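Side-chain contacts in putative metallopeptidase (Shewanella baltica OS155, PDB 3IEH), which binds zinc and probably acts as a metallocarboxypeptidase of the peptidase M14 family, hydrolysing its substrates at a single metal site: residues 34-38 with 39-43; 86-89 with 90-94; 138-141 with 142-146. All coordinates share one frame; numbering follows the deposited sequence.

Interaction 1: residues 34-38 with 39-43; sequences QEMTR and LGMVE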
ATOM      1  N   GLN A  34     -13.720   4.414 -13.050  1.00 21.15           N
ATOM      2  CA  GLN A  34     -14.841   3.533 -13.396  1.00 21.86           C
ATOM      3  C   GLN A  34     -15.149   2.572 -12.254  1.00 22.31           C
ATOM      4  O   GLN A  34     -16.305   2.405 -11.882  1.00 22.11           O
ATOM      5  CB  GLN A  34     -14.632   2.786 -14.719  1.00 22.83           C
ATOM      6  CG  GLN A  34     -14.763   3.673 -15.993  1.00 25.84           C
ATOM      7  N   GLU A  35     -14.118   1.976 -11.671  1.00 23.68           N
ATOM      8  CA  GLU A  35     -14.311   1.041 -10.558  1.00 26.29           C
ATOM      9  C   GLU A  35     -14.853   1.707  -9.287  1.00 25.49           C
ATOM     10  O   GLU A  35     -15.700   1.134  -8.622  1.00 27.60           O
ATOM     11  CB  GLU A  35     -13.030   0.243 -10.266  1.00 25.83           C
ATOM     12  CG  GLU A  35     -12.686  -0.735 -11.365  1.00 29.67           C
ATOM     13  CD  GLU A  35     -13.840  -1.698 -11.674  1.00 39.24           C
ATOM     14  OE1 GLU A  35     -14.530  -2.113 -10.728  1.00 49.05           O
ATOM     15  OE2 GLU A  35     -14.074  -2.046 -12.853  1.00 49.07           O
HETATM   16  N   MSE A  36     -14.388   2.917  -8.987  1.00 25.79           N
HETATM   17  CA  MSE A  36     -14.834   3.682  -7.822  1.00 24.19           C
HETATM   18  C   MSE A  36     -16.287   4.100  -7.958  1.00 24.02           C
HETATM   19  O   MSE A  36     -17.019   4.083  -6.970  1.00 22.17           O
HETATM   20  CB  MSE A  36     -13.998   4.962  -7.660  1.00 23.31           C
HETATM   21  CG  MSE A  36     -12.518   4.779  -7.373  1.00 30.51           C
HETATM   22 SE   MSE A  36     -12.147   3.865  -5.708  0.75 23.49          SE
HETATM   23  CE  MSE A  36     -12.789   2.136  -6.201  1.00 22.58           C
ATOM     24  N   THR A  37     -16.678   4.508  -9.175  1.00 24.33           N
ATOM     25  CA  THR A  37     -18.044   4.955  -9.469  1.00 24.59           C
ATOM     26  C   THR A  37     -19.004   3.766  -9.444  1.00 25.49           C
ATOM     27  O   THR A  37     -20.109   3.887  -8.932  1.00 25.40           O
ATOM     28  CB  THR A  37     -18.152   5.691 -10.835  1.00 25.35           C
ATOM     29  OG1 THR A  37     -17.321   6.851 -10.821  1.00 24.47           O
ATOM     30  CG2 THR A  37     -19.585   6.162 -11.103  1.00 28.11           C
ATOM     31  N   ARG A  38     -18.568   2.621  -9.976  1.00 24.46           N
ATOM     32  CA  ARG A  38     -19.367   1.409  -9.951  1.00 22.55           C
ATOM     33  C   ARG A  38     -19.541   0.926  -8.507  1.00 23.29           C
ATOM     34  O   ARG A  38     -20.568   0.394  -8.172  1.00 19.89           O
ATOM     35  CB  ARG A  38     -18.706   0.311 -10.800  1.00 23.41           C
ATOM     36  CG  ARG A  38     -19.312  -1.096 -10.611  1.00 21.17           C
ATOM     37  CD  ARG A  38     -18.662  -2.162 -11.503  1.00 20.31           C
ATOM     38  NE  ARG A  38     -17.359  -2.627 -10.981  1.00 25.87           N
ATOM     39  CZ  ARG A  38     -17.202  -3.453  -9.941  1.00 26.65           C
ATOM     40  NH1 ARG A  38     -18.242  -3.917  -9.254  1.00 26.36           N
ATOM     41  NH2 ARG A  38     -15.987  -3.825  -9.570  1.00 30.49           N
ATOM     42  N   LEU A  39     -18.529   1.096  -7.658  1.00 22.54           N
ATOM     43  CA  LEU A  39     -18.632   0.631  -6.282  1.00 22.16           C
ATOM     44  C   LEU A  39     -19.349   1.615  -5.346  1.00 22.45           C
ATOM     45  O   LEU A  39     -19.712   1.256  -4.240  1.00 23.23           O
ATOM     46  CB  LEU A  39     -17.245   0.273  -5.726  1.00 20.23           C
ATOM     47  CG  LEU A  39     -16.625  -0.967  -6.362  1.00 21.82           C
ATOM     48  CD1 LEU A  39     -15.100  -0.936  -6.106  1.00 13.64           C
ATOM     49  CD2 LEU A  39     -17.299  -2.292  -5.851  1.00 14.51           C
ATOM     50  N   GLY A  40     -19.555   2.853  -5.766  1.00 24.58           N
ATOM     51  CA  GLY A  40     -20.230   3.822  -4.891  1.00 23.15           C
ATOM     52  C   GLY A  40     -19.300   4.404  -3.844  1.00 23.44           C
ATOM     53  O   GLY A  40     -19.745   4.936  -2.841  1.00 23.33           O
HETATM   54  N   MSE A  41     -17.994   4.341  -4.091  1.00 24.05           N
HETATM   55  CA  MSE A  41     -17.024   4.883  -3.144  1.00 23.01           C
HETATM   56  C   MSE A  41     -16.922   6.392  -3.202  1.00 21.91           C
HETATM   57  O   MSE A  41     -17.076   6.992  -4.256  1.00 21.10           O
HETATM   58  CB  MSE A  41     -15.673   4.233  -3.356  1.00 24.00           C
HETATM   59  CG  MSE A  41     -15.764   2.759  -3.053  1.00 21.60           C
HETATM   60 SE   MSE A  41     -14.076   1.979  -2.759  0.75 26.19          SE
HETATM   61  CE  MSE A  41     -13.627   2.771  -1.050  1.00 23.96           C
ATOM     62  N   VAL A  42     -16.703   6.998  -2.045  1.00 21.82           N
ATOM     63  CA  VAL A  42     -16.676   8.451  -1.913  1.00 21.14           C
ATOM     64  C   VAL A  42     -15.225   8.887  -1.949  1.00 20.92           C
ATOM     65  O   VAL A  42     -14.357   8.258  -1.345  1.00 18.67           O
ATOM     66  CB  VAL A  42     -17.389   8.909  -0.595  1.00 22.24           C
ATOM     67  CG1 VAL A  42     -17.422  10.403  -0.498  1.00 20.34           C
ATOM     68  CG2 VAL A  42     -18.821   8.361  -0.545  1.00 20.94           C
ATOM     69  N   GLU A  43     -14.962   9.939  -2.708  1.00 22.95           N
ATOM     70  CA  GLU A  43     -13.638  10.516  -2.804  1.00 24.07           C
ATOM     71  C   GLU A  43     -13.454  11.590  -1.755  1.00 25.63           C
ATOM     72  O   GLU A  43     -14.322  12.447  -1.560  1.00 24.85           O
ATOM     73  CB  GLU A  43     -13.403  11.140  -4.172  1.00 24.16           C
ATOM     74  CG  GLU A  43     -12.070  11.886  -4.236  1.00 33.13           C
ATOM     75  CD  GLU A  43     -11.556  12.133  -5.641  1.00 37.64           C
ATOM     76  OE1 GLU A  43     -12.161  11.637  -6.616  1.00 40.16           O
ATOM     77  OE2 GLU A  43     -10.524  12.824  -5.761  1.00 38.78           O
TER
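Selenomethionine M36 touches both L39 and M41 with the end of its side chain. CE of M36 lies 3.8 Å from L39 CD1 and 3.7 Å from M41 SE, apolar contacts between chains that run across each other. CB of M36 leaves in another direction, but bends at chi2 (-62°) and chi3 curl the methyl back under the helix end. L90 of helix 81-91 packs on M36 and L39, and F98 on L39 and M41, so that M36 and L39 are buried, while M41 stays partly exposed.

The charged contact is side-on. R38 presents NE at 2.9 Å and NH2 at 2.5 Å to one and the same oxygen, E35 OE1, forming a salt bridge. L39 CG covers one face of the R38 guanidinium near its rim, while R38 NH1 bonds A93 O.

Backbone bonds close the helix. L39 N donates to E35 O at 3.0 Å; M41 N reaches five residues back to M36 O at 3.1 Å, nearly in line with the carbonyl (161°). G40 N adds a weak bond to T37 O. At G40 phi is 79°, where a CB would jam against the carbonyl oxygen of L39. This is a Schellman motif, ending helix 25-39 just before strand 42-49.

Interaction 2: residues 86-89 with 90-94; sequences LLHF and LSEAS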
ATOM      1  N   LEU A  86      -4.274  -3.192  -7.180  1.00 18.01           N
ATOM      2  CA  LEU A  86      -5.510  -2.689  -6.552  0.70 18.72           C
ATOM      3  C   LEU A  86      -6.625  -2.599  -7.578  1.00 19.31           C
ATOM      4  O   LEU A  86      -7.765  -2.932  -7.270  1.00 19.30           O
ATOM      5  CB  LEU A  86      -5.304  -1.335  -5.868  0.70 16.99           C
ATOM      6  CG  LEU A  86      -6.448  -0.823  -4.985  0.70 21.04           C
ATOM      7  CD1 LEU A  86      -7.094  -1.920  -4.113  0.70  6.12           C
ATOM      8  CD2 LEU A  86      -5.946   0.321  -4.097  0.70 17.71           C
ATOM      9  N   LEU A  87      -6.298  -2.174  -8.798  1.00 18.33           N
ATOM     10  CA  LEU A  87      -7.307  -2.111  -9.845  1.00 19.41           C
ATOM     11  C   LEU A  87      -7.826  -3.507 -10.143  1.00 20.20           C
ATOM     12  O   LEU A  87      -9.012  -3.695 -10.337  1.00 22.94           O
ATOM     13  CB  LEU A  87      -6.774  -1.494 -11.156  1.00 19.34           C
ATOM     14  CG  LEU A  87      -6.792   0.030 -11.281  1.00 25.81           C
ATOM     15  CD1 LEU A  87      -6.161   0.478 -12.648  1.00 17.91           C
ATOM     16  CD2 LEU A  87      -8.236   0.547 -11.150  1.00 30.92           C
ATOM     17  N   HIS A  88      -6.927  -4.480 -10.213  1.00 20.16           N
ATOM     18  CA  HIS A  88      -7.317  -5.836 -10.489  1.00 19.19           C
ATOM     19  C   HIS A  88      -8.310  -6.325  -9.435  1.00 19.00           C
ATOM     20  O   HIS A  88      -9.383  -6.850  -9.756  1.00 15.73           O
ATOM     21  CB  HIS A  88      -6.116  -6.757 -10.501  1.00 18.59           C
ATOM     22  CG  HIS A  88      -6.491  -8.165 -10.779  1.00 20.90           C
ATOM     23  ND1 HIS A  88      -6.845  -9.045  -9.778  1.00 20.76           N
ATOM     24  CD2 HIS A  88      -6.670  -8.822 -11.947  1.00 20.89           C
ATOM     25  CE1 HIS A  88      -7.181 -10.201 -10.319  1.00 21.56           C
ATOM     26  NE2 HIS A  88      -7.079 -10.094 -11.634  1.00 16.38           N
ATOM     27  N   PHE A  89      -7.934  -6.127  -8.183  1.00 18.04           N
ATOM     28  CA  PHE A  89      -8.757  -6.503  -7.049  1.00 19.49           C
ATOM     29  C   PHE A  89     -10.149  -5.869  -7.083  1.00 21.09           C
ATOM     30  O   PHE A  89     -11.136  -6.534  -6.794  1.00 22.83           O
ATOM     31  CB  PHE A  89      -8.031  -6.108  -5.770  1.00 17.73           C
ATOM     32  CG  PHE A  89      -8.890  -6.095  -4.563  1.00 22.53           C
ATOM     33  CD1 PHE A  89      -9.101  -7.263  -3.832  1.00 28.14           C
ATOM     34  CD2 PHE A  89      -9.454  -4.908  -4.118  1.00 31.69           C
ATOM     35  CE1 PHE A  89      -9.864  -7.250  -2.693  1.00 33.90           C
ATOM     36  CE2 PHE A  89     -10.233  -4.882  -2.979  1.00 36.95           C
ATOM     37  CZ  PHE A  89     -10.448  -6.062  -2.264  1.00 36.76           C
ATOM     38  N   LEU A  90     -10.221  -4.588  -7.430  1.00 21.45           N
ATOM     39  CA  LEU A  90     -11.490  -3.881  -7.466  1.00 22.99           C
ATOM     40  C   LEU A  90     -12.363  -4.380  -8.590  1.00 24.13           C
ATOM     41  O   LEU A  90     -13.583  -4.463  -8.433  1.00 24.88           O
ATOM     42  CB  LEU A  90     -11.292  -2.373  -7.624  1.00 20.94           C
ATOM     43  CG  LEU A  90     -10.646  -1.727  -6.403  1.00 24.61           C
ATOM     44  CD1 LEU A  90     -10.228  -0.275  -6.723  1.00 21.89           C
ATOM     45  CD2 LEU A  90     -11.556  -1.841  -5.167  1.00 15.56           C
ATOM     46  N   SER A  91     -11.743  -4.703  -9.721  1.00 23.96           N
ATOM     47  CA  SER A  91     -12.478  -5.184 -10.878  1.00 23.87           C
ATOM     48  C   SER A  91     -13.212  -6.464 -10.493  1.00 24.41           C
ATOM     49  O   SER A  91     -14.293  -6.735 -10.987  1.00 23.35           O
ATOM     50  CB  SER A  91     -11.556  -5.417 -12.072  1.00 21.94           C
ATOM     51  OG  SER A  91     -10.786  -6.586 -11.893  1.00 26.66           O
ATOM     52  N   GLU A  92     -12.636  -7.219  -9.569  1.00 26.83           N
ATOM     53  CA  GLU A  92     -13.247  -8.443  -9.100  1.00 29.05           C
ATOM     54  C   GLU A  92     -14.169  -8.269  -7.884  1.00 29.70           C
ATOM     55  O   GLU A  92     -14.666  -9.271  -7.356  1.00 32.40           O
ATOM     56  CB  GLU A  92     -12.162  -9.475  -8.800  1.00 30.47           C
ATOM     57  CG  GLU A  92     -11.422  -9.951 -10.052  1.00 37.71           C
ATOM     58  CD  GLU A  92     -10.484 -11.134  -9.788  1.00 50.59           C
ATOM     59  OE1 GLU A  92      -9.938 -11.238  -8.657  1.00 56.99           O
ATOM     60  OE2 GLU A  92     -10.288 -11.951 -10.724  1.00 57.60           O
ATOM     61  N   ALA A  93     -14.430  -7.028  -7.465  1.00 27.19           N
ATOM     62  CA  ALA A  93     -15.241  -6.753  -6.283  1.00 25.67           C
ATOM     63  C   ALA A  93     -16.620  -6.205  -6.596  1.00 25.25           C
ATOM     64  O   ALA A  93     -16.820  -5.574  -7.630  1.00 23.51           O
ATOM     65  CB  ALA A  93     -14.520  -5.771  -5.402  1.00 25.57           C
ATOM     66  N   SER A  94     -17.560  -6.422  -5.668  1.00 26.28           N
ATOM     67  CA  SER A  94     -18.916  -5.833  -5.748  1.00 26.59           C
ATOM     68  C   SER A  94     -19.171  -4.980  -4.516  1.00 25.99           C
ATOM     69  O   SER A  94     -18.464  -5.103  -3.515  1.00 25.78           O
ATOM     70  CB  SER A  94     -20.001  -6.908  -5.834  1.00 26.96           C
ATOM     71  OG  SER A  94     -20.175  -7.555  -4.592  1.00 26.20           O
TER
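The carbonyl oxygen of H88 accepts two bonds, from the S91 hydroxyl and from the backbone of E92. S91 OG donates to H88 O at 2.6 Å, a short bond made possible by chi1 of 74°, which sets OG between the backbone N and the carbonyl carbon and turns it back to the preceding turn. E92 N is 3.3 Å from H88 O, and a weak second bond links E92 N to F89 O. The two carbonyls before these are each met by one regular helical donor: L90 N lies 3.0 Å from L86 O, and S91 N 3.0 Å from L87 O. Beyond the helix, A93 N turns back to L90 O at 2.9 Å.

The H88 ring is held elsewhere by its ND1, which is hydrogen-bonded to S261 OG on helix 253-271. The E92 carboxylate comes at it obliquely, the two planes 56° apart, with E92 OE1 3.4 Å from H88 CE1, so this is a contact at carbon. With an alanine in place of H88 there would be no ring, and S261 OG would probably be left without this hydrogen-bond mate and the E92 carboxylate freer to turn.

Apolar groups occupy the inner side. L90 CD2 rests 3.9 Å from F89 CD2, and the phenyl continues onto T265 and L268 of helix 253-271. The whole arrangement is the C-terminal end of helix 81-91, the connecting helix of the beta-alpha-beta unit formed with parallel strands 68-73 and 102-106.

Interaction 3: residues 138-141 with 142-146; sequences PKAN and EHTSV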
ATOM      1  N   PRO A 138       1.311  11.902  15.608  1.00 30.05           N
ATOM      2  CA  PRO A 138       2.046  11.867  14.350  1.00 27.62           C
ATOM      3  C   PRO A 138       2.509  13.273  13.957  1.00 26.04           C
ATOM      4  O   PRO A 138       1.771  14.223  14.155  1.00 28.03           O
ATOM      5  CB  PRO A 138       1.033  11.319  13.345  1.00 26.44           C
ATOM      6  CG  PRO A 138      -0.277  11.282  14.026  1.00 29.93           C
ATOM      7  CD  PRO A 138      -0.060  11.385  15.486  1.00 29.84           C
ATOM      8  N   LYS A 139       3.716  13.377  13.399  1.00 25.13           N
ATOM      9  CA  LYS A 139       4.379  14.643  13.074  1.00 22.73           C
ATOM     10  C   LYS A 139       5.299  14.502  11.838  1.00 19.64           C
ATOM     11  O   LYS A 139       5.688  13.401  11.488  1.00 18.62           O
ATOM     12  CB  LYS A 139       5.193  15.059  14.309  1.00 23.80           C
ATOM     13  CG  LYS A 139       6.280  16.079  14.079  1.00 30.25           C
ATOM     14  N   ALA A 140       5.644  15.621  11.200  1.00 18.88           N
ATOM     15  CA  ALA A 140       6.583  15.658  10.073  1.00 17.82           C
ATOM     16  C   ALA A 140       8.011  15.898  10.571  1.00 18.96           C
ATOM     17  O   ALA A 140       8.218  16.365  11.679  1.00 15.38           O
ATOM     18  CB  ALA A 140       6.199  16.792   9.062  1.00 14.42           C
ATOM     19  N   ASN A 141       8.989  15.556   9.736  1.00 20.29           N
ATOM     20  CA  ASN A 141      10.368  15.968   9.954  1.00 19.77           C
ATOM     21  C   ASN A 141      10.861  16.522   8.606  1.00 20.08           C
ATOM     22  O   ASN A 141      10.029  16.754   7.719  1.00 21.30           O
ATOM     23  CB  ASN A 141      11.225  14.820  10.503  1.00 17.54           C
ATOM     24  CG  ASN A 141      11.359  13.678   9.557  1.00 18.85           C
ATOM     25  OD1 ASN A 141      11.043  13.774   8.360  1.00 12.87           O
ATOM     26  ND2 ASN A 141      11.838  12.559  10.086  1.00 13.49           N
ATOM     27  N   GLU A 142      12.172  16.719   8.432  1.00 17.27           N
ATOM     28  CA  GLU A 142      12.694  17.304   7.178  1.00 15.79           C
ATOM     29  C   GLU A 142      12.658  16.374   5.970  1.00 15.57           C
ATOM     30  O   GLU A 142      12.977  16.786   4.869  1.00 15.16           O
ATOM     31  CB  GLU A 142      14.129  17.829   7.350  1.00 15.81           C
ATOM     32  CG  GLU A 142      15.258  16.782   7.300  1.00 11.27           C
ATOM     33  CD  GLU A 142      15.446  16.005   8.589  1.00 19.06           C
ATOM     34  OE1 GLU A 142      14.609  16.122   9.515  1.00 17.80           O
ATOM     35  OE2 GLU A 142      16.457  15.267   8.667  1.00 25.43           O
ATOM     36  N   HIS A 143      12.305  15.118   6.168  1.00 16.72           N
ATOM     37  CA  HIS A 143      12.188  14.193   5.058  1.00 17.37           C
ATOM     38  C   HIS A 143      10.754  13.993   4.592  1.00 16.08           C
ATOM     39  O   HIS A 143      10.542  13.356   3.580  1.00 15.08           O
ATOM     40  CB  HIS A 143      12.746  12.826   5.447  1.00 18.25           C
ATOM     41  CG  HIS A 143      14.213  12.828   5.733  1.00 22.97           C
ATOM     42  ND1 HIS A 143      14.719  12.618   6.999  1.00 20.73           N
ATOM     43  CD2 HIS A 143      15.283  13.001   4.918  1.00 17.31           C
ATOM     44  CE1 HIS A 143      16.038  12.670   6.949  1.00 20.79           C
ATOM     45  NE2 HIS A 143      16.406  12.906   5.700  1.00 19.19           N
ATOM     46  N   THR A 144       9.767  14.488   5.334  1.00 17.00           N
ATOM     47  CA  THR A 144       8.366  14.278   4.952  1.00 15.94           C
ATOM     48  C   THR A 144       8.111  14.968   3.615  1.00 15.36           C
ATOM     49  O   THR A 144       8.406  16.147   3.461  1.00 15.99           O
ATOM     50  CB  THR A 144       7.398  14.857   5.995  1.00 15.95           C
ATOM     51  OG1 THR A 144       7.851  14.519   7.311  1.00 16.70           O
ATOM     52  CG2 THR A 144       5.965  14.375   5.740  1.00 10.55           C
ATOM     53  N   SER A 145       7.569  14.231   2.662  1.00 14.73           N
ATOM     54  CA  SER A 145       7.324  14.747   1.319  1.00 14.65           C
ATOM     55  C   SER A 145       6.044  15.589   1.304  1.00 14.44           C
ATOM     56  O   SER A 145       5.343  15.660   2.307  1.00 12.51           O
ATOM     57  CB  SER A 145       7.156  13.577   0.336  1.00 13.25           C
ATOM     58  OG  SER A 145       5.854  13.005   0.492  1.00 13.18           O
ATOM     59  N   VAL A 146       5.760  16.215   0.161  1.00 13.69           N
ATOM     60  CA  VAL A 146       4.487  16.907  -0.060  1.00 16.88           C
ATOM     61  C   VAL A 146       3.314  15.968   0.259  1.00 17.41           C
ATOM     62  O   VAL A 146       2.372  16.320   0.975  1.00 17.83           O
ATOM     63  CB  VAL A 146       4.330  17.328  -1.547  1.00 17.61           C
ATOM     64  CG1 VAL A 146       2.986  17.948  -1.785  1.00 22.39           C
ATOM     65  CG2 VAL A 146       5.421  18.288  -1.959  1.00 20.66           C
TER
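A type I beta turn from N141 to T144, overlaid by an Asx turn at N141, leads the chain from the two-stranded sheet containing strand 137-139 to helix 146-152. The beta-turn bond itself, T144 N to N141 O, is weak at 3.3 Å. The Asx turn is firmer: H143 N donates to N141 OD1 at 2.9 Å, although the donor stands 46° out of the amide's carbonyl plane and therefore uses no lone pair squarely. Chi1 of 64° in N141 places CG between the backbone N and the carbonyl carbon and swings the amide over the turn, where OD1 also lies 3.5 Å from H143 CB.

A third bond runs the opposite way. N141 N donates to T144 OG1 at 2.9 Å, with an N-H...O angle of 157°. The same hydroxyl is hydrogen-bonded to G130 O, so the T144 side chain joins this turn to the neighbouring loop. A140 CB packs 3.3 Å from T144 OG1, and L152 of the following helix touches both residues.

S145 then takes the N-cap position, its OG bonded to G148 N in the first turn of helix 146-152. The turn is a surface feature; the side chain of H143 is about 11 Å from that of zinc ligand H76. N141, E142 and H143 also touch a crystal neighbour, which may influence their side-chain positions. Over the centre of the H143 imidazole, 4.1 Å above its plane, lies the CG methylene of E142.

From the N terminus, the three contacts follow in series, and none nests within or crosses another. Interaction 1 ends helix 25-39 and turns the chain into strand 42-49, an outermost strand of the eight-stranded sheet. Interaction 2 ends helix 81-91, on the way to strand 102-106 of the same sheet. These two helix ends sit side by side, with centres 11 Å apart and L39 CD2 packed 3.5 Å from S94 C, so residues distant in sequence form one cluster. Interaction 3 closes a turn between strand 137-139 and helix 146-152. It lies across the chain's centre from interaction 2, about 32 Å away between centres, and touches neither of the others.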